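Local coordinates for protein invasin ipaB (Shigella flexneri, PDB 3U0C) that forms, together with its partner translocator IpaC, a pore in the host membrane through which type III secretion effectors pass into the target cell, at residues Q137-E142 with S147-K152. Residues are numbered along the deposited sequence; the frame is centred on the assembly and turned at random.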
loop_
_atom_site.group_PDB
_atom_site.type_symbol
_atom_site.label_atom_id
_atom_site.label_comp_id
_atom_site.label_asym_id
_atom_site.label_seq_id
_atom_site.Cartn_x
_atom_site.Cartn_y
_atom_site.Cartn_z
ATOM N N GLN A 137 11.906 -40.723 9.394
ATOM C CA GLN A 137 13.156 -40.822 10.140
ATOM C C GLN A 137 13.007 -41.802 11.297
ATOM O O GLN A 137 13.867 -42.657 11.499
ATOM C CB GLN A 137 13.660 -39.449 10.613
ATOM C CG GLN A 137 14.452 -38.708 9.530
ATOM C CD GLN A 137 14.940 -37.306 9.932
ATOM O OE1 GLN A 137 14.596 -36.781 10.996
ATOM N NE2 GLN A 137 15.744 -36.692 9.060
ATOM N N THR A 138 11.902 -41.691 12.035
ATOM C CA THR A 138 11.588 -42.656 13.078
ATOM C C THR A 138 11.514 -44.066 12.498
ATOM O O THR A 138 12.083 -45.014 13.051
ATOM C CB THR A 138 10.233 -42.373 13.740
ATOM O OG1 THR A 138 10.321 -41.218 14.589
ATOM C CG2 THR A 138 9.819 -43.575 14.557
ATOM N N ARG A 139 10.797 -44.206 11.387
ATOM C CA ARG A 139 10.650 -45.507 10.730
ATOM C C ARG A 139 11.988 -46.096 10.279
ATOM O O ARG A 139 12.186 -47.307 10.321
ATOM C CB ARG A 139 9.709 -45.386 9.529
ATOM C CG ARG A 139 9.472 -46.694 8.793
ATOM C CD ARG A 139 8.483 -46.589 7.644
ATOM N NE ARG A 139 8.271 -47.874 6.983
ATOM C CZ ARG A 139 7.326 -48.102 6.084
ATOM N NH1 ARG A 139 6.497 -47.130 5.727
ATOM N NH2 ARG A 139 7.205 -49.305 5.535
ATOM N N LEU A 140 12.913 -45.238 9.865
ATOM C CA LEU A 140 14.225 -45.681 9.408
ATOM C C LEU A 140 15.113 -46.097 10.565
ATOM O O LEU A 140 15.966 -46.965 10.404
ATOM C CB LEU A 140 14.943 -44.583 8.623
ATOM C CG LEU A 140 14.619 -44.350 7.145
ATOM C CD1 LEU A 140 15.060 -42.944 6.762
ATOM C CD2 LEU A 140 15.266 -45.393 6.242
ATOM N N SER A 141 14.945 -45.461 11.720
ATOM C CA SER A 141 15.760 -45.824 12.869
ATOM C C SER A 141 15.447 -47.250 13.295
ATOM O O SER A 141 16.347 -48.029 13.606
ATOM C CB SER A 141 15.491 -44.896 14.042
ATOM O OG SER A 141 14.279 -45.248 14.676
ATOM N N GLU A 142 14.159 -47.578 13.313
ATOM C CA GLU A 142 13.699 -48.853 13.855
ATOM C C GLU A 142 13.881 -49.953 12.812
ATOM O O GLU A 142 13.543 -51.122 13.040
ATOM C CB GLU A 142 12.247 -48.743 14.313
ATOM C CG GLU A 142 12.021 -47.619 15.342
ATOM C CD GLU A 142 10.549 -47.355 15.582
ATOM O OE1 GLU A 142 9.725 -47.866 14.777
ATOM O OE2 GLU A 142 10.212 -46.651 16.567
ATOM N N SER A 147 18.011 -53.089 5.626
ATOM C CA SER A 147 17.082 -54.219 5.449
ATOM C C SER A 147 16.618 -54.118 3.989
ATOM O O SER A 147 17.141 -53.298 3.237
ATOM C CB SER A 147 15.877 -54.130 6.408
ATOM O OG SER A 147 14.950 -53.108 6.024
ATOM N N PRO A 148 15.652 -54.953 3.563
ATOM C CA PRO A 148 15.325 -54.820 2.134
ATOM C C PRO A 148 14.707 -53.466 1.741
ATOM O O PRO A 148 14.828 -53.079 0.569
ATOM C CB PRO A 148 14.341 -55.981 1.873
ATOM C CG PRO A 148 13.914 -56.468 3.249
ATOM C CD PRO A 148 15.090 -56.187 4.146
ATOM N N GLU A 149 14.082 -52.764 2.686
ATOM C CA GLU A 149 13.379 -51.510 2.373
ATOM C C GLU A 149 14.102 -50.218 2.778
ATOM O O GLU A 149 13.631 -49.111 2.467
ATOM C CB GLU A 149 11.951 -51.518 2.945
ATOM C CG GLU A 149 11.862 -51.601 4.459
ATOM C CD GLU A 149 10.415 -51.726 4.926
ATOM O OE1 GLU A 149 9.510 -51.405 4.115
ATOM O OE2 GLU A 149 10.169 -52.155 6.085
ATOM N N LYS A 150 15.229 -50.353 3.472
ATOM C CA LYS A 150 15.975 -49.183 3.927
ATOM C C LYS A 150 16.362 -48.327 2.745
ATOM O O LYS A 150 16.189 -47.124 2.788
ATOM C CB LYS A 150 17.234 -49.588 4.695
ATOM C CG LYS A 150 17.679 -48.587 5.740
ATOM C CD LYS A 150 19.100 -48.878 6.217
ATOM C CE LYS A 150 20.126 -48.459 5.157
ATOM N NZ LYS A 150 21.489 -49.026 5.418
ATOM N N LYS A 151 16.873 -48.950 1.684
ATOM C CA LYS A 151 17.374 -48.200 0.524
ATOM C C LYS A 151 16.328 -47.227 -0.031
ATOM O O LYS A 151 16.628 -46.071 -0.359
ATOM C CB LYS A 151 17.864 -49.167 -0.558
ATOM C CG LYS A 151 18.388 -48.496 -1.830
ATOM C CD LYS A 151 19.182 -49.480 -2.703
ATOM C CE LYS A 151 18.971 -49.214 -4.189
ATOM N NZ LYS A 151 20.263 -49.014 -4.930
ATOM N N LYS A 152 15.085 -47.686 -0.102
ATOM C CA LYS A 152 14.005 -46.912 -0.697
ATOM C C LYS A 152 13.561 -45.755 0.196
ATOM O O LYS A 152 13.471 -44.622 -0.273
ATOM C CB LYS A 152 12.828 -47.831 -1.027
ATOM C CG LYS A 152 11.668 -47.150 -1.717
ATOM C CD LYS A 152 10.563 -48.163 -2.049
ATOM C CE LYS A 152 9.370 -47.488 -2.726
ATOM N NZ LYS A 152 8.277 -48.469 -3.058
#
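R139 reaches across to E149 and forms a salt bridge with it. NH2 of R139 lies 3.4 Å from OE1 of E149, a long approach, and no hydrogen bond joins the pair. The two side chains cross at about a right angle. Their flat ends do the same: the guanidinium and carboxylate planes stand 89° apart, and OE1 comes in obliquely. Such a geometry rules out a flush, two-pronged pairing. One nitrogen meets one oxygen, while OE2 stays farther back, 4.1 Å from the same NH2. The arginine spans the distance with a fully extended chain, its CG anti to the backbone N (chi1 -179°). R139 is poorly ordered, so the bridge is probably a loose one at the surface.

The second meeting is mainly a van der Waals contact. CD2 of L140 sits 4.0 Å from CG of K150, and just as near the K150 backbone O. Here too the side chains cross almost perpendicularly. Only the inner part of the lysine touches the leucine. Its chain bends at chi3 (75°), which carries the amine off to E146, where NZ makes a weak hydrogen bond to O.

Both pairs lie at one end of an antiparallel helical hairpin, part of the coiled coil in the N-terminal region of this translocator. Helix 71-141 ends here, a short loop follows, and helix 150-197 runs back alongside it. L140 also touches L153, S154 and E157 of the returning helix, and R139 touches L153.

Each helix end has its own local bond. S141 OG donates to T138 O over 2.7 Å, one turn back in the same helix. S147 OG accepts a weak capping bond from E149 N at 3.5 Å, ahead of helix 150-197.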